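Local structure of D-glycero-D-manno-heptose 1-phosphate kinase (Bacteroides thetaiotaomicron, 3K85) at residues 288-292 against 304-308; 283-287 against 318-322; 166-171 against 182-187. The protein probably transfers a phosphoryl group from ATP to a sugar substrate, presumably D-glycero-D-manno-heptose 1-phosphate, as a kinase of the GHMP family. The contacts are given in a common frame with arbitrary orientation. Numbering follows the deposited sequence.

Contact 1: residues 288-292 against 304-308; sequences GAMAG and MFVVE
Apolar contacts lie on both faces of the 304-308 backbone: V306 with M290 on one, F305 and V307 with A289 on the other. Selenomethionine M290 (m, t, m) reaches across, its CE 3.8 Å from V306 CG1 and 3.3 Å from V307 C. A289 CB lies 4.2 Å from V307 CB and 4.4 Å from F305 CD1. A291 shares the V306 (t) face, where V306 meets F254 and L258 of helix 251-264. The F305 (m) ring swings across G292, with G292 CA 3.7 Å from F305 CD1; a CB on G292 would clash with it. Apart from M290 the paired backbones are extended and antiparallel, and G292 faces F305 as a non-hydrogen-bonded pair, CA to CA 4.3 Å, with G292 CA 3.1 Å from M304 O in a CA-H...O contact. At the polar edge V306 N donates to A291 O (3.1 Å), while V306 O receives M290 N at 3.0 Å and, weakly, A291 N at 3.5 Å. Two residues, M290 (helical, -99/-32) and A291 (extended), thus oppose one: a classic beta bulge in the hairpin of edge strand 291-294 and central strand 303-306 of the three-stranded antiparallel sheet of the GHMP C-terminal region.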
ATOM      1  N   GLY A 288      -2.884 -33.365   7.791  1.00 68.27           N
ATOM      2  CA  GLY A 288      -2.656 -32.759   6.492  1.00 68.90           C
ATOM      3  C   GLY A 288      -3.366 -31.452   6.153  1.00 70.35           C
ATOM      4  O   GLY A 288      -4.518 -31.216   6.528  1.00 70.92           O
ATOM      5  N   ALA A 289      -2.643 -30.605   5.423  1.00 69.53           N
ATOM      6  CA  ALA A 289      -3.110 -29.301   4.948  1.00 67.33           C
ATOM      7  C   ALA A 289      -2.164 -29.028   3.784  1.00 66.31           C
ATOM      8  O   ALA A 289      -1.655 -29.972   3.180  1.00 66.69           O
ATOM      9  CB  ALA A 289      -2.946 -28.244   6.028  1.00 66.96           C
HETATM   10  N   MSE A 290      -1.907 -27.767   3.460  1.00 64.79           N
HETATM   11  CA  MSE A 290      -0.991 -27.491   2.357  1.00 63.79           C
HETATM   12  C   MSE A 290       0.405 -27.152   2.844  1.00 61.37           C
HETATM   13  O   MSE A 290       1.396 -27.444   2.172  1.00 60.67           O
HETATM   14  CB  MSE A 290      -1.499 -26.347   1.489  1.00 66.94           C
HETATM   15  CG  MSE A 290      -2.632 -26.719   0.572  1.00 71.40           C
HETATM   16 SE   MSE A 290      -2.834 -25.359  -0.768  1.00 78.85          SE
HETATM   17  CE  MSE A 290      -3.904 -24.098   0.238  1.00 77.71           C
ATOM     18  N   ALA A 291       0.476 -26.529   4.014  1.00 58.68           N
ATOM     19  CA  ALA A 291       1.748 -26.141   4.599  1.00 56.29           C
ATOM     20  C   ALA A 291       1.520 -25.591   5.997  1.00 55.64           C
ATOM     21  O   ALA A 291       0.394 -25.281   6.380  1.00 54.91           O
ATOM     22  CB  ALA A 291       2.425 -25.092   3.730  1.00 55.36           C
ATOM     23  N   GLY A 292       2.600 -25.480   6.757  1.00 55.37           N
ATOM     24  CA  GLY A 292       2.512 -24.953   8.103  1.00 56.24           C
ATOM     25  C   GLY A 292       3.765 -24.162   8.402  1.00 57.60           C
ATOM     26  O   GLY A 292       4.765 -24.295   7.699  1.00 57.56           O
HETATM   27  N   MSE A 304       0.935 -21.852  12.032  1.00 67.77           N
HETATM   28  CA  MSE A 304       0.117 -21.185  11.034  1.00 65.21           C
HETATM   29  C   MSE A 304      -0.028 -22.157   9.874  1.00 60.98           C
HETATM   30  O   MSE A 304       0.960 -22.545   9.254  1.00 59.82           O
HETATM   31  CB  MSE A 304       0.798 -19.898  10.571  1.00 69.51           C
HETATM   32  CG  MSE A 304      -0.009 -19.077   9.582  1.00 75.45           C
HETATM   33 SE   MSE A 304       0.905 -17.432   9.111  1.00 85.53          SE
HETATM   34  CE  MSE A 304       1.946 -18.093   7.618  1.00 81.08           C
ATOM     35  N   PHE A 305      -1.259 -22.562   9.596  1.00 56.66           N
ATOM     36  CA  PHE A 305      -1.523 -23.500   8.511  1.00 53.31           C
ATOM     37  C   PHE A 305      -2.247 -22.850   7.337  1.00 51.04           C
ATOM     38  O   PHE A 305      -3.157 -22.046   7.522  1.00 50.33           O
ATOM     39  CB  PHE A 305      -2.369 -24.667   9.022  1.00 52.55           C
ATOM     40  CG  PHE A 305      -1.615 -25.652   9.862  1.00 51.43           C
ATOM     41  CD1 PHE A 305      -0.627 -26.452   9.295  1.00 52.02           C
ATOM     42  CD2 PHE A 305      -1.914 -25.810  11.211  1.00 51.34           C
ATOM     43  CE1 PHE A 305       0.052 -27.404  10.064  1.00 52.07           C
ATOM     44  CE2 PHE A 305      -1.242 -26.756  11.989  1.00 51.70           C
ATOM     45  CZ  PHE A 305      -0.258 -27.555  11.414  1.00 50.44           C
ATOM     46  N   VAL A 306      -1.835 -23.208   6.127  1.00 49.15           N
ATOM     47  CA  VAL A 306      -2.456 -22.693   4.914  1.00 48.71           C
ATOM     48  C   VAL A 306      -3.177 -23.858   4.235  1.00 48.29           C
ATOM     49  O   VAL A 306      -2.543 -24.807   3.786  1.00 48.77           O
ATOM     50  CB  VAL A 306      -1.398 -22.101   3.950  1.00 48.78           C
ATOM     51  CG1 VAL A 306      -2.017 -21.828   2.582  1.00 46.47           C
ATOM     52  CG2 VAL A 306      -0.830 -20.814   4.538  1.00 48.12           C
ATOM     53  N   VAL A 307      -4.502 -23.778   4.158  1.00 46.63           N
ATOM     54  CA  VAL A 307      -5.291 -24.847   3.555  1.00 45.91           C
ATOM     55  C   VAL A 307      -6.319 -24.372   2.522  1.00 46.45           C
ATOM     56  O   VAL A 307      -6.729 -23.207   2.514  1.00 45.04           O
ATOM     57  CB  VAL A 307      -6.022 -25.652   4.660  1.00 44.75           C
ATOM     58  CG1 VAL A 307      -6.992 -24.748   5.403  1.00 45.13           C
ATOM     59  CG2 VAL A 307      -6.740 -26.845   4.060  1.00 43.34           C
ATOM     60  N   GLU A 308      -6.713 -25.285   1.637  1.00 47.21           N
ATOM     61  CA  GLU A 308      -7.712 -24.998   0.613  1.00 48.25           C
ATOM     62  C   GLU A 308      -8.979 -24.663   1.382  1.00 46.65           C
ATOM     63  O   GLU A 308      -9.362 -25.395   2.299  1.00 46.57           O
ATOM     64  CB  GLU A 308      -7.963 -26.239  -0.243  1.00 51.59           C
ATOM     65  CG  GLU A 308      -7.732 -26.061  -1.728  1.00 56.18           C
ATOM     66  CD  GLU A 308      -7.831 -27.380  -2.472  1.00 59.64           C
ATOM     67  OE1 GLU A 308      -7.052 -28.300  -2.140  1.00 63.60           O
ATOM     68  OE2 GLU A 308      -8.683 -27.506  -3.379  1.00 61.77           O
TER

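Contact 2: residues 283-287 against 318-322; sequences VATGA and ALNNL
The last turn of helix 309-320 and the loop residues just after it pack on a single helix-like turn, 283-287, within the C-terminal region of the GHMP kinase fold. Residues 283-286 have helical backbone angles but lack a regular helical bonding pattern; A287 then departs into an extended conformation (-79/103), with A287 N bonded to A284 O at 3.0 Å. Opposite, the helix ends through A318 and L319, and two bonds tighten its end: N321 N to A318 O at 2.9 Å and L322 N to L319 O at 2.7 Å. The two segments run in opposing directions. A284 CA lies 6.4 Å from L319 CA, and A287 CA 7.0 Å from A318 CA.

Two leucines are the bumps. L322, its chi1 between wells at -92° and chi2 p, pushes CD2 into the notch between V283 and A284, 3.7 Å from V283 CG1 and 3.8 Å from A284 CA. L319 (m, t) fills the neighbouring hollow framed by A284 and A287, its CD2 4.1 Å from A284 CB and 4.2 Å from A287 CB. In return A287 projects its methyl toward the helix, over A318 and L319, so that A287 CB and A318 CB meet at 4.4 Å. The small alanines let the turn settle close. Y202 of strand 199-202 also touches A284, L319 and L322. The tightest approach between the two segments is at the floor of the L319 hollow, where L319 CD2 lies 3.5 Å from A284 O.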
ATOM      1  N   VAL A 283       2.430 -32.995  16.470  1.00 79.35           N
ATOM      2  CA  VAL A 283       1.204 -33.776  16.338  1.00 77.50           C
ATOM      3  C   VAL A 283       0.284 -32.974  15.417  1.00 76.34           C
ATOM      4  O   VAL A 283      -0.445 -33.535  14.594  1.00 76.01           O
ATOM      5  CB  VAL A 283       0.510 -34.007  17.732  1.00 76.77           C
ATOM      6  CG1 VAL A 283      -0.019 -32.695  18.296  1.00 76.38           C
ATOM      7  CG2 VAL A 283      -0.618 -35.017  17.605  1.00 75.74           C
ATOM      8  N   ALA A 284       0.363 -31.651  15.548  1.00 74.65           N
ATOM      9  CA  ALA A 284      -0.444 -30.727  14.763  1.00 72.64           C
ATOM     10  C   ALA A 284      -0.225 -30.871  13.260  1.00 71.71           C
ATOM     11  O   ALA A 284      -1.173 -31.149  12.520  1.00 71.92           O
ATOM     12  CB  ALA A 284      -0.163 -29.296  15.199  1.00 71.71           C
ATOM     13  N   THR A 285       1.011 -30.683  12.804  1.00 70.00           N
ATOM     14  CA  THR A 285       1.302 -30.794  11.375  1.00 69.03           C
ATOM     15  C   THR A 285       0.917 -32.179  10.849  1.00 68.65           C
ATOM     16  O   THR A 285       0.786 -32.378   9.640  1.00 68.77           O
ATOM     17  CB  THR A 285       2.802 -30.501  11.072  1.00 69.04           C
ATOM     18  OG1 THR A 285       3.133 -29.174  11.508  1.00 68.95           O
ATOM     19  CG2 THR A 285       3.086 -30.603   9.575  1.00 68.19           C
ATOM     20  N   GLY A 286       0.725 -33.129  11.767  1.00 68.74           N
ATOM     21  CA  GLY A 286       0.336 -34.476  11.382  1.00 68.06           C
ATOM     22  C   GLY A 286      -0.949 -34.468  10.569  1.00 68.37           C
ATOM     23  O   GLY A 286      -1.111 -35.266   9.644  1.00 68.45           O
ATOM     24  N   ALA A 287      -1.864 -33.565  10.920  1.00 68.15           N
ATOM     25  CA  ALA A 287      -3.133 -33.424  10.210  1.00 67.83           C
ATOM     26  C   ALA A 287      -2.904 -32.644   8.909  1.00 68.29           C
ATOM     27  O   ALA A 287      -2.752 -31.420   8.925  1.00 67.59           O
ATOM     28  CB  ALA A 287      -4.137 -32.698  11.089  1.00 67.15           C
ATOM     29  N   ALA A 318     -10.205 -31.332  13.050  1.00 51.34           N
ATOM     30  CA  ALA A 318      -9.210 -32.311  13.455  1.00 51.48           C
ATOM     31  C   ALA A 318      -8.288 -31.740  14.520  1.00 53.10           C
ATOM     32  O   ALA A 318      -8.110 -32.348  15.576  1.00 53.04           O
ATOM     33  CB  ALA A 318      -8.408 -32.753  12.249  1.00 50.85           C
ATOM     34  N   LEU A 319      -7.708 -30.571  14.246  1.00 54.18           N
ATOM     35  CA  LEU A 319      -6.799 -29.936  15.195  1.00 56.21           C
ATOM     36  C   LEU A 319      -7.447 -29.651  16.551  1.00 59.01           C
ATOM     37  O   LEU A 319      -6.826 -29.880  17.593  1.00 58.60           O
ATOM     38  CB  LEU A 319      -6.223 -28.635  14.614  1.00 53.78           C
ATOM     39  CG  LEU A 319      -5.245 -28.737  13.434  1.00 53.48           C
ATOM     40  CD1 LEU A 319      -4.809 -27.343  13.005  1.00 50.91           C
ATOM     41  CD2 LEU A 319      -4.032 -29.568  13.824  1.00 52.21           C
ATOM     42  N   ASN A 320      -8.684 -29.153  16.549  1.00 61.78           N
ATOM     43  CA  ASN A 320      -9.368 -28.857  17.808  1.00 65.55           C
ATOM     44  C   ASN A 320      -9.565 -30.130  18.620  1.00 66.93           C
ATOM     45  O   ASN A 320      -9.805 -30.078  19.830  1.00 67.14           O
ATOM     46  CB  ASN A 320     -10.722 -28.184  17.561  1.00 67.40           C
ATOM     47  CG  ASN A 320     -10.593 -26.705  17.234  1.00 69.14           C
ATOM     48  OD1 ASN A 320     -10.106 -26.334  16.170  1.00 72.08           O
ATOM     49  ND2 ASN A 320     -11.025 -25.853  18.154  1.00 69.80           N
ATOM     50  N   ASN A 321      -9.469 -31.275  17.947  1.00 68.27           N
ATOM     51  CA  ASN A 321      -9.607 -32.559  18.618  1.00 70.40           C
ATOM     52  C   ASN A 321      -8.284 -32.926  19.270  1.00 71.43           C
ATOM     53  O   ASN A 321      -8.146 -33.999  19.855  1.00 72.39           O
ATOM     54  CB  ASN A 321     -10.022 -33.660  17.636  1.00 70.97           C
ATOM     55  CG  ASN A 321     -11.532 -33.814  17.538  1.00 71.23           C
ATOM     56  OD1 ASN A 321     -12.237 -33.788  18.551  1.00 70.63           O
ATOM     57  ND2 ASN A 321     -12.033 -33.991  16.319  1.00 71.70           N
ATOM     58  N   LEU A 322      -7.310 -32.030  19.151  1.00 72.16           N
ATOM     59  CA  LEU A 322      -6.005 -32.238  19.755  1.00 72.66           C
ATOM     60  C   LEU A 322      -6.012 -31.588  21.129  1.00 73.24           C
ATOM     61  O   LEU A 322      -7.052 -31.110  21.594  1.00 72.64           O
ATOM     62  CB  LEU A 322      -4.899 -31.635  18.886  1.00 73.54           C
ATOM     63  CG  LEU A 322      -4.240 -32.559  17.855  1.00 73.90           C
ATOM     64  CD1 LEU A 322      -5.298 -33.260  17.017  1.00 73.93           C
ATOM     65  CD2 LEU A 322      -3.302 -31.740  16.974  1.00 74.05           C
TER

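Contact 3: residues 166-171 against 182-187; sequences FGGFNY and VNPLKM
A water enters the beta hairpin of strands 169-175 and 179-185 at its open end, accepting from F169 N and lying within bonding distance of L185 O, 2.7 Å from each, where the two backbones diverge. The strands are antiparallel, their short axes 4.8 Å apart at 147°. L185 N donates to F169 O (2.9 Å). Y171 and N183 form a hydrogen-bonded pair: Y171 N to N183 O 3.2 Å, N183 N to Y171 O 3.0 Å. Between them N170 faces P184 as a non-hydrogen-bonded pair, CA to CA 4.8 Å. The N183 side chain (m) adds a second donor to Y171 O, from ND2 at 3.1 Å, while its OD1 reaches K243 of the second subunit at the dimer interface. G167 and G168 take positive phi as the chain leaves helix 159-166, and F166 lays its ring face on V182, with V182 CG2 4.0 Å from the F166 ring centroid. A35 of the flanking strand 30-37 packs on F169. At the same open end, selenomethionine M187 (m, m, m) curls over F169 (m) in a Met-aromatic contact, SE 4.7 Å obliquely from the F169 ring centroid and M187 CG 3.3 Å from F169 CG.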
ATOM      1  N   PHE A 166       1.640   0.720  12.669  1.00 24.21           N
ATOM      2  CA  PHE A 166       1.216   0.973  11.292  1.00 23.88           C
ATOM      3  C   PHE A 166      -0.080   0.294  10.868  1.00 23.10           C
ATOM      4  O   PHE A 166      -0.938   0.950  10.281  1.00 23.42           O
ATOM      5  CB  PHE A 166       2.351   0.617  10.329  1.00 21.05           C
ATOM      6  CG  PHE A 166       3.452   1.643  10.305  1.00 24.88           C
ATOM      7  CD1 PHE A 166       3.485   2.636   9.318  1.00 23.51           C
ATOM      8  CD2 PHE A 166       4.443   1.645  11.293  1.00 22.31           C
ATOM      9  CE1 PHE A 166       4.491   3.611   9.314  1.00 23.96           C
ATOM     10  CE2 PHE A 166       5.449   2.612  11.299  1.00 22.78           C
ATOM     11  CZ  PHE A 166       5.476   3.601  10.305  1.00 23.93           C
ATOM     12  N   GLY A 167      -0.222  -1.003  11.153  1.00 23.59           N
ATOM     13  CA  GLY A 167      -1.435  -1.724  10.793  1.00 22.06           C
ATOM     14  C   GLY A 167      -1.512  -2.148   9.338  1.00 24.47           C
ATOM     15  O   GLY A 167      -0.825  -1.575   8.482  1.00 23.47           O
ATOM     16  N   GLY A 168      -2.343  -3.158   9.067  1.00 24.60           N
ATOM     17  CA  GLY A 168      -2.534  -3.678   7.715  1.00 23.30           C
ATOM     18  C   GLY A 168      -1.462  -4.648   7.228  1.00 23.50           C
ATOM     19  O   GLY A 168      -0.774  -5.266   8.037  1.00 22.45           O
ATOM     20  N   PHE A 169      -1.357  -4.814   5.905  1.00 22.33           N
ATOM     21  CA  PHE A 169      -0.326  -5.660   5.293  1.00 22.25           C
ATOM     22  C   PHE A 169       0.858  -4.726   4.961  1.00 22.82           C
ATOM     23  O   PHE A 169       0.739  -3.810   4.137  1.00 22.94           O
ATOM     24  CB  PHE A 169      -0.829  -6.307   3.997  1.00 21.88           C
ATOM     25  CG  PHE A 169      -1.739  -7.479   4.212  1.00 24.92           C
ATOM     26  CD1 PHE A 169      -1.304  -8.772   3.937  1.00 26.27           C
ATOM     27  CD2 PHE A 169      -3.026  -7.295   4.713  1.00 25.47           C
ATOM     28  CE1 PHE A 169      -2.141  -9.867   4.165  1.00 25.63           C
ATOM     29  CE2 PHE A 169      -3.869  -8.386   4.945  1.00 25.74           C
ATOM     30  CZ  PHE A 169      -3.425  -9.669   4.672  1.00 23.98           C
ATOM     31  N   ASN A 170       1.991  -4.954   5.615  1.00 21.61           N
ATOM     32  CA  ASN A 170       3.173  -4.126   5.408  1.00 21.57           C
ATOM     33  C   ASN A 170       4.373  -4.935   4.891  1.00 21.48           C
ATOM     34  O   ASN A 170       4.515  -6.124   5.181  1.00 20.96           O
ATOM     35  CB  ASN A 170       3.543  -3.419   6.724  1.00 17.67           C
ATOM     36  CG  ASN A 170       2.531  -2.347   7.122  1.00 22.41           C
ATOM     37  OD1 ASN A 170       2.040  -2.317   8.256  1.00 21.65           O
ATOM     38  ND2 ASN A 170       2.224  -1.450   6.187  1.00 21.62           N
ATOM     39  N   TYR A 171       5.201  -4.284   4.081  1.00 22.27           N
ATOM     40  CA  TYR A 171       6.426  -4.877   3.548  1.00 23.02           C
ATOM     41  C   TYR A 171       7.438  -3.893   4.098  1.00 21.72           C
ATOM     42  O   TYR A 171       7.529  -2.755   3.637  1.00 21.57           O
ATOM     43  CB  TYR A 171       6.430  -4.847   2.030  1.00 24.11           C
ATOM     44  CG  TYR A 171       7.659  -5.444   1.377  1.00 27.02           C
ATOM     45  CD1 TYR A 171       7.813  -6.822   1.272  1.00 28.90           C
ATOM     46  CD2 TYR A 171       8.636  -4.626   0.797  1.00 27.37           C
ATOM     47  CE1 TYR A 171       8.900  -7.381   0.599  1.00 29.17           C
ATOM     48  CE2 TYR A 171       9.724  -5.172   0.126  1.00 29.73           C
ATOM     49  CZ  TYR A 171       9.846  -6.553   0.032  1.00 30.74           C
ATOM     50  OH  TYR A 171      10.916  -7.113  -0.619  1.00 32.57           O
ATOM     51  N   VAL A 182       8.620   1.533   5.770  1.00 26.16           N
ATOM     52  CA  VAL A 182       7.399   0.740   5.799  1.00 26.29           C
ATOM     53  C   VAL A 182       6.582   1.025   4.537  1.00 25.05           C
ATOM     54  O   VAL A 182       6.160   2.157   4.304  1.00 26.04           O
ATOM     55  CB  VAL A 182       6.543   1.070   7.038  1.00 24.85           C
ATOM     56  CG1 VAL A 182       5.269   0.239   7.033  1.00 23.50           C
ATOM     57  CG2 VAL A 182       7.346   0.809   8.295  1.00 26.67           C
ATOM     58  N   ASN A 183       6.408   0.006   3.704  1.00 24.31           N
ATOM     59  CA  ASN A 183       5.612   0.141   2.491  1.00 23.82           C
ATOM     60  C   ASN A 183       4.212  -0.361   2.850  1.00 23.48           C
ATOM     61  O   ASN A 183       3.958  -1.565   2.834  1.00 23.75           O
ATOM     62  CB  ASN A 183       6.207  -0.714   1.364  1.00 20.07           C
ATOM     63  CG  ASN A 183       7.581  -0.236   0.939  1.00 19.81           C
ATOM     64  OD1 ASN A 183       7.709   0.715   0.176  1.00 16.90           O
ATOM     65  ND2 ASN A 183       8.622  -0.891   1.448  1.00 20.04           N
ATOM     66  N   PRO A 184       3.296   0.556   3.210  1.00 24.59           N
ATOM     67  CA  PRO A 184       1.923   0.166   3.572  1.00 23.11           C
ATOM     68  C   PRO A 184       1.226  -0.338   2.323  1.00 23.67           C
ATOM     69  O   PRO A 184       0.964   0.444   1.415  1.00 23.29           O
ATOM     70  CB  PRO A 184       1.298   1.476   4.064  1.00 22.18           C
ATOM     71  CG  PRO A 184       2.485   2.348   4.419  1.00 25.66           C
ATOM     72  CD  PRO A 184       3.476   2.012   3.335  1.00 24.06           C
ATOM     73  N   LEU A 185       0.914  -1.627   2.265  1.00 25.11           N
ATOM     74  CA  LEU A 185       0.267  -2.180   1.076  1.00 27.65           C
ATOM     75  C   LEU A 185      -1.264  -2.224   1.091  1.00 29.46           C
ATOM     76  O   LEU A 185      -1.858  -2.754   2.028  1.00 31.56           O
ATOM     77  CB  LEU A 185       0.773  -3.606   0.818  1.00 27.47           C
ATOM     78  CG  LEU A 185       2.270  -3.894   0.683  1.00 28.68           C
ATOM     79  CD1 LEU A 185       2.459  -5.405   0.511  1.00 28.91           C
ATOM     80  CD2 LEU A 185       2.851  -3.147  -0.509  1.00 29.06           C
ATOM     81  N   LYS A 186      -1.900  -1.674   0.055  1.00 30.31           N
ATOM     82  CA  LYS A 186      -3.357  -1.743  -0.051  1.00 31.65           C
ATOM     83  C   LYS A 186      -3.648  -3.165  -0.509  1.00 31.21           C
ATOM     84  O   LYS A 186      -3.149  -3.591  -1.541  1.00 33.00           O
ATOM     85  CB  LYS A 186      -3.913  -0.798  -1.125  1.00 32.83           C
ATOM     86  CG  LYS A 186      -3.906   0.673  -0.794  1.00 34.72           C
ATOM     87  CD  LYS A 186      -4.931   1.442  -1.637  1.00 36.31           C
ATOM     88  CE  LYS A 186      -4.771   1.175  -3.127  1.00 38.18           C
ATOM     89  NZ  LYS A 186      -5.566   2.121  -3.940  1.00 36.09           N
HETATM   90  N   MSE A 187      -4.438  -3.914   0.241  1.00 31.28           N
HETATM   91  CA  MSE A 187      -4.740  -5.270  -0.187  1.00 33.18           C
HETATM   92  C   MSE A 187      -6.173  -5.368  -0.690  1.00 32.01           C
HETATM   93  O   MSE A 187      -7.106  -5.006   0.022  1.00 31.62           O
HETATM   94  CB  MSE A 187      -4.518  -6.259   0.961  1.00 36.92           C
HETATM   95  CG  MSE A 187      -3.055  -6.528   1.282  1.00 46.57           C
HETATM   96 SE   MSE A 187      -2.062  -7.485  -0.124  1.00 61.35          SE
HETATM   97  CE  MSE A 187      -2.921  -9.203   0.044  1.00 54.73           C
TER
HETATM   98  O   HOH W   1      -3.034  -3.471   4.331  1.00 24.76           O

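Overall arrangement
Contact 3 comes first along the chain. It closes the short hairpin loop between strands 169-175 and 179-185, tying the end of helix 159-166 to the large mixed sheet. The chain passes on through strand 199-202 and helices 230-246 and 251-264 before contact 2 opens at 283. Contact 1 then opens at 288 and closes at 308, wholly nested inside the loop that contact 2 completes at 322. The nested pair touch, with F305 wedged against A284, T285 and L319, so the small sheet, helix 309-320 and the turn at 283-287 share one core. Contact 3 lies in series with both, its centre about 24 Å from that of contact 1 and about 32 Å from that of contact 2.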